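Local coordinates for protein BlEst2 (Bacillus licheniformis, PDB 6WPX) that probably hydrolyses ester bonds as a lipase-like alpha/beta hydrolase, here in its propeptide form, whose C-terminal domain is autoinhibitory, at residues 178-190 with 470-482. Residues are numbered along the deposited sequence; the frame is centred on the assembly and turned at random.
Sequences SLQTGFMKSFRDQ and SIYVNDKGEKFEN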
loop_
_atom_site.group_PDB
_atom_site.type_symbol
_atom_site.label_atom_id
_atom_site.label_comp_id
_atom_site.label_asym_id
_atom_site.label_seq_id
_atom_site.Cartn_x
_atom_site.Cartn_y
_atom_site.Cartn_z
ATOM N N SER A 178 -4.741 -0.412 -9.721
ATOM C CA SER A 178 -3.444 -0.135 -10.348
ATOM C C SER A 178 -2.299 -0.134 -9.337
ATOM O O SER A 178 -1.147 -0.172 -9.745
ATOM C CB SER A 178 -3.469 1.172 -11.136
ATOM O OG SER A 178 -3.460 2.317 -10.297
ATOM N N LEU A 179 -2.614 -0.103 -8.029
ATOM C CA LEU A 179 -1.630 -0.110 -6.944
ATOM C C LEU A 179 -1.213 -1.519 -6.484
ATOM O O LEU A 179 -0.275 -1.637 -5.692
ATOM C CB LEU A 179 -2.122 0.731 -5.757
ATOM C CG LEU A 179 -2.251 2.249 -6.029
ATOM C CD1 LEU A 179 -2.882 2.936 -4.855
ATOM C CD2 LEU A 179 -0.896 2.867 -6.329
ATOM N N GLN A 180 -1.885 -2.578 -6.975
ATOM C CA GLN A 180 -1.494 -3.957 -6.629
ATOM C C GLN A 180 -0.036 -4.175 -7.058
ATOM O O GLN A 180 0.389 -3.645 -8.092
ATOM C CB GLN A 180 -2.392 -4.979 -7.330
ATOM C CG GLN A 180 -3.808 -4.958 -6.790
ATOM C CD GLN A 180 -4.726 -5.812 -7.610
ATOM O OE1 GLN A 180 -4.990 -6.984 -7.290
ATOM N NE2 GLN A 180 -5.264 -5.234 -8.679
ATOM N N THR A 181 0.733 -4.913 -6.254
ATOM C CA THR A 181 2.166 -5.110 -6.523
ATOM C C THR A 181 2.417 -5.860 -7.830
ATOM O O THR A 181 3.425 -5.615 -8.485
ATOM C CB THR A 181 2.892 -5.757 -5.338
ATOM O OG1 THR A 181 2.306 -7.024 -5.072
ATOM C CG2 THR A 181 2.868 -4.897 -4.100
ATOM N N GLY A 182 1.508 -6.760 -8.200
ATOM C CA GLY A 182 1.641 -7.495 -9.456
ATOM C C GLY A 182 1.512 -6.548 -10.634
ATOM O O GLY A 182 2.296 -6.617 -11.579
ATOM N N PHE A 183 0.507 -5.651 -10.574
ATOM C CA PHE A 183 0.232 -4.638 -11.608
ATOM C C PHE A 183 1.400 -3.650 -11.661
ATOM O O PHE A 183 1.863 -3.310 -12.744
ATOM C CB PHE A 183 -1.058 -3.871 -11.250
ATOM C CG PHE A 183 -1.639 -3.055 -12.377
ATOM C CD1 PHE A 183 -1.173 -1.771 -12.642
ATOM C CD2 PHE A 183 -2.647 -3.574 -13.192
ATOM C CE1 PHE A 183 -1.719 -1.012 -13.686
ATOM C CE2 PHE A 183 -3.199 -2.809 -14.226
ATOM C CZ PHE A 183 -2.738 -1.524 -14.453
ATOM N N MET A 184 1.883 -3.202 -10.492
ATOM C CA MET A 184 3.011 -2.283 -10.463
ATOM C C MET A 184 4.295 -2.935 -10.932
ATOM O O MET A 184 5.101 -2.244 -11.532
ATOM C CB MET A 184 3.163 -1.605 -9.093
ATOM C CG MET A 184 2.084 -0.542 -8.829
ATOM S SD MET A 184 1.960 0.737 -10.100
ATOM C CE MET A 184 3.611 1.428 -10.070
ATOM N N LYS A 185 4.469 -4.271 -10.744
ATOM C CA LYS A 185 5.675 -4.961 -11.243
ATOM C C LYS A 185 5.722 -4.869 -12.773
ATOM O O LYS A 185 6.772 -4.584 -13.346
ATOM C CB LYS A 185 5.725 -6.425 -10.765
ATOM C CG LYS A 185 6.960 -7.216 -11.235
ATOM C CD LYS A 185 8.178 -6.977 -10.368
ATOM C CE LYS A 185 9.415 -7.700 -10.849
ATOM N NZ LYS A 185 9.449 -9.111 -10.397
ATOM N N SER A 186 4.563 -5.068 -13.413
ATOM C CA SER A 186 4.390 -4.961 -14.858
ATOM C C SER A 186 4.601 -3.486 -15.285
ATOM O O SER A 186 5.334 -3.241 -16.235
ATOM C CB SER A 186 3.003 -5.447 -15.240
ATOM O OG SER A 186 2.711 -5.226 -16.608
ATOM N N PHE A 187 4.006 -2.502 -14.557
ATOM C CA PHE A 187 4.201 -1.075 -14.857
ATOM C C PHE A 187 5.696 -0.747 -14.794
ATOM O O PHE A 187 6.200 -0.107 -15.705
ATOM C CB PHE A 187 3.401 -0.157 -13.905
ATOM C CG PHE A 187 3.593 1.320 -14.199
ATOM C CD1 PHE A 187 2.879 1.946 -15.222
ATOM C CD2 PHE A 187 4.522 2.076 -13.485
ATOM C CE1 PHE A 187 3.093 3.303 -15.520
ATOM C CE2 PHE A 187 4.739 3.422 -13.790
ATOM C CZ PHE A 187 4.012 4.034 -14.787
ATOM N N ARG A 188 6.413 -1.239 -13.758
ATOM C CA ARG A 188 7.866 -1.059 -13.610
ATOM C C ARG A 188 8.592 -1.606 -14.844
ATOM O O ARG A 188 9.438 -0.919 -15.421
ATOM C CB ARG A 188 8.390 -1.768 -12.337
ATOM C CG ARG A 188 7.967 -1.107 -11.022
ATOM C CD ARG A 188 8.984 -0.096 -10.471
ATOM N NE ARG A 188 9.226 0.972 -11.438
ATOM C CZ ARG A 188 8.421 2.006 -11.635
ATOM N NH1 ARG A 188 8.673 2.868 -12.602
ATOM N NH2 ARG A 188 7.368 2.200 -10.848
ATOM N N ASP A 189 8.216 -2.820 -15.281
ATOM C CA ASP A 189 8.813 -3.465 -16.446
ATOM C C ASP A 189 8.679 -2.637 -17.748
ATOM O O ASP A 189 9.630 -2.579 -18.523
ATOM C CB ASP A 189 8.245 -4.874 -16.625
ATOM C CG ASP A 189 8.876 -5.622 -17.791
ATOM O OD1 ASP A 189 9.996 -6.148 -17.621
ATOM O OD2 ASP A 189 8.277 -5.623 -18.889
ATOM N N GLN A 190 7.509 -2.005 -17.969
ATOM C CA GLN A 190 7.174 -1.175 -19.139
ATOM C C GLN A 190 7.715 0.246 -19.059
ATOM O O GLN A 190 7.667 0.978 -20.048
ATOM C CB GLN A 190 5.645 -1.053 -19.252
ATOM C CG GLN A 190 4.873 -2.352 -19.523
ATOM C CD GLN A 190 3.432 -2.017 -19.810
ATOM O OE1 GLN A 190 2.733 -1.400 -18.990
ATOM N NE2 GLN A 190 2.977 -2.346 -21.012
ATOM N N SER A 470 0.091 -11.506 -5.304
ATOM C CA SER A 470 -0.409 -10.597 -6.321
ATOM C C SER A 470 0.379 -10.837 -7.588
ATOM O O SER A 470 1.583 -10.625 -7.610
ATOM C CB SER A 470 -0.233 -9.151 -5.866
ATOM O OG SER A 470 -0.745 -8.249 -6.832
ATOM N N ILE A 471 -0.287 -11.298 -8.635
ATOM C CA ILE A 471 0.376 -11.654 -9.898
ATOM C C ILE A 471 -0.324 -11.054 -11.086
ATOM O O ILE A 471 -1.515 -11.271 -11.272
ATOM C CB ILE A 471 0.519 -13.211 -10.059
ATOM C CG1 ILE A 471 1.199 -13.855 -8.823
ATOM C CG2 ILE A 471 1.270 -13.590 -11.369
ATOM C CD1 ILE A 471 1.055 -15.336 -8.667
ATOM N N TYR A 472 0.427 -10.343 -11.933
ATOM C CA TYR A 472 -0.160 -9.836 -13.166
ATOM C C TYR A 472 0.342 -10.731 -14.281
ATOM O O TYR A 472 1.525 -11.056 -14.315
ATOM C CB TYR A 472 0.206 -8.370 -13.434
ATOM C CG TYR A 472 -0.352 -7.855 -14.743
ATOM C CD1 TYR A 472 -1.712 -7.598 -14.890
ATOM C CD2 TYR A 472 0.470 -7.676 -15.854
ATOM C CE1 TYR A 472 -2.237 -7.158 -16.103
ATOM C CE2 TYR A 472 -0.041 -7.207 -17.064
ATOM C CZ TYR A 472 -1.394 -6.944 -17.182
ATOM O OH TYR A 472 -1.904 -6.510 -18.380
ATOM N N VAL A 473 -0.543 -11.126 -15.191
ATOM C CA VAL A 473 -0.188 -11.966 -16.339
ATOM C C VAL A 473 -0.635 -11.203 -17.583
ATOM O O VAL A 473 -1.814 -10.855 -17.694
ATOM C CB VAL A 473 -0.769 -13.404 -16.248
ATOM C CG1 VAL A 473 -0.394 -14.242 -17.478
ATOM C CG2 VAL A 473 -0.303 -14.106 -14.975
ATOM N N ASN A 474 0.324 -10.862 -18.470
ATOM C CA ASN A 474 0.033 -10.098 -19.683
ATOM C C ASN A 474 -0.446 -11.000 -20.827
ATOM O O ASN A 474 -0.549 -12.215 -20.642
ATOM C CB ASN A 474 1.243 -9.223 -20.100
ATOM C CG ASN A 474 2.503 -9.967 -20.509
ATOM O OD1 ASN A 474 2.498 -11.150 -20.888
ATOM N ND2 ASN A 474 3.625 -9.272 -20.458
ATOM N N ASP A 475 -0.704 -10.405 -22.008
ATOM C CA ASP A 475 -1.141 -11.085 -23.239
ATOM C C ASP A 475 -0.201 -12.227 -23.692
ATOM O O ASP A 475 -0.685 -13.219 -24.230
ATOM C CB ASP A 475 -1.353 -10.063 -24.379
ATOM C CG ASP A 475 -0.090 -9.333 -24.835
ATOM O OD1 ASP A 475 0.437 -8.490 -24.053
ATOM O OD2 ASP A 475 0.359 -9.582 -25.983
ATOM N N LYS A 476 1.126 -12.097 -23.448
ATOM C CA LYS A 476 2.129 -13.101 -23.829
ATOM C C LYS A 476 2.267 -14.249 -22.817
ATOM O O LYS A 476 2.972 -15.224 -23.088
ATOM C CB LYS A 476 3.494 -12.446 -24.100
ATOM C CG LYS A 476 3.569 -11.695 -25.428
ATOM C CD LYS A 476 4.958 -11.118 -25.688
ATOM C CE LYS A 476 5.090 -9.678 -25.250
ATOM N NZ LYS A 476 6.471 -9.166 -25.453
ATOM N N GLY A 477 1.589 -14.134 -21.678
ATOM C CA GLY A 477 1.636 -15.139 -20.621
ATOM C C GLY A 477 2.767 -14.917 -19.637
ATOM O O GLY A 477 3.040 -15.794 -18.812
ATOM N N GLU A 478 3.439 -13.745 -19.721
ATOM C CA GLU A 478 4.522 -13.361 -18.808
ATOM C C GLU A 478 3.901 -13.001 -17.460
ATOM O O GLU A 478 2.939 -12.233 -17.421
ATOM C CB GLU A 478 5.293 -12.144 -19.337
ATOM C CG GLU A 478 6.137 -12.395 -20.574
ATOM C CD GLU A 478 6.734 -11.128 -21.159
ATOM O OE1 GLU A 478 7.466 -10.422 -20.430
ATOM O OE2 GLU A 478 6.471 -10.839 -22.349
ATOM N N LYS A 479 4.456 -13.567 -16.366
ATOM C CA LYS A 479 4.004 -13.375 -14.983
ATOM C C LYS A 479 4.840 -12.285 -14.289
ATOM O O LYS A 479 6.074 -12.310 -14.348
ATOM C CB LYS A 479 4.108 -14.688 -14.176
ATOM C CG LYS A 479 3.589 -15.934 -14.886
ATOM C CD LYS A 479 4.178 -17.224 -14.278
ATOM C CE LYS A 479 3.121 -17.974 -13.547
ATOM N NZ LYS A 479 3.575 -19.341 -13.187
ATOM N N PHE A 480 4.148 -11.370 -13.592
ATOM C CA PHE A 480 4.730 -10.262 -12.846
ATOM C C PHE A 480 4.305 -10.352 -11.399
ATOM O O PHE A 480 3.107 -10.281 -11.071
ATOM C CB PHE A 480 4.357 -8.904 -13.472
ATOM C CG PHE A 480 4.826 -8.762 -14.892
ATOM C CD1 PHE A 480 4.048 -9.219 -15.945
ATOM C CD2 PHE A 480 6.060 -8.188 -15.182
ATOM C CE1 PHE A 480 4.500 -9.105 -17.265
ATOM C CE2 PHE A 480 6.502 -8.070 -16.499
ATOM C CZ PHE A 480 5.717 -8.517 -17.531
ATOM N N GLU A 481 5.290 -10.605 -10.542
ATOM C CA GLU A 481 5.105 -10.758 -9.108
ATOM C C GLU A 481 6.325 -10.219 -8.429
ATOM O O GLU A 481 7.453 -10.566 -8.805
ATOM C CB GLU A 481 4.894 -12.227 -8.726
ATOM C CG GLU A 481 4.439 -12.413 -7.289
ATOM C CD GLU A 481 4.214 -13.854 -6.879
ATOM O OE1 GLU A 481 4.416 -14.753 -7.725
ATOM O OE2 GLU A 481 3.851 -14.092 -5.706
ATOM N N ASN A 482 6.098 -9.377 -7.425
ATOM C CA ASN A 482 7.178 -8.747 -6.674
ATOM C C ASN A 482 7.680 -9.652 -5.550
ATOM O O ASN A 482 6.880 -10.292 -4.873
ATOM C CB ASN A 482 6.718 -7.397 -6.131
ATOM C CG ASN A 482 7.830 -6.436 -5.809
ATOM O OD1 ASN A 482 8.998 -6.616 -6.182
ATOM N ND2 ASN A 482 7.476 -5.366 -5.127
HETATM O O HOH W 1 -3.341 -8.896 -6.619
HETATM O O HOH W 2 3.368 -9.187 -6.131
#
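With OG turned anti to its own backbone N (chi1 -179°), S470 reaches across to the first turn of helix 181-190, where its OG accepts the N-H of G182 at 3.0 Å. Y472 takes the same first torsion (178°), and its ring comes down beside S186, whose OG lies 3.4 Å from Y472 CD2; F183 turns the edge of its ring toward the Y472 face in a T-shaped pair with planes 65° apart. F480 spreads one face over the helix backbone as a CH-pi contact, S186 CA standing 4.0 Å from the ring centroid. G182, with no side chain, lets the two backbones close in, its CA 3.5 Å from F480 O. This is the seam between the alpha/beta hydrolase domain, which supplies the helix, and the last hairpin of the antiparallel C-terminal sheet, 462-473 with 479-480; the axes of helix 181-190 and strand 470-473 approach to 6.1 Å. K185, bent at chi2 and chi4, crosses F480 and donates from NZ to E481 O at 2.9 Å, arriving above the carbonyl plane. At the helix start one water joins Q180 OE1 to S470 OG, Q180 NE2 being held by Y177 O, while another links T181 OG1, S470 O and N482 N; D155 also binds T181 OG1.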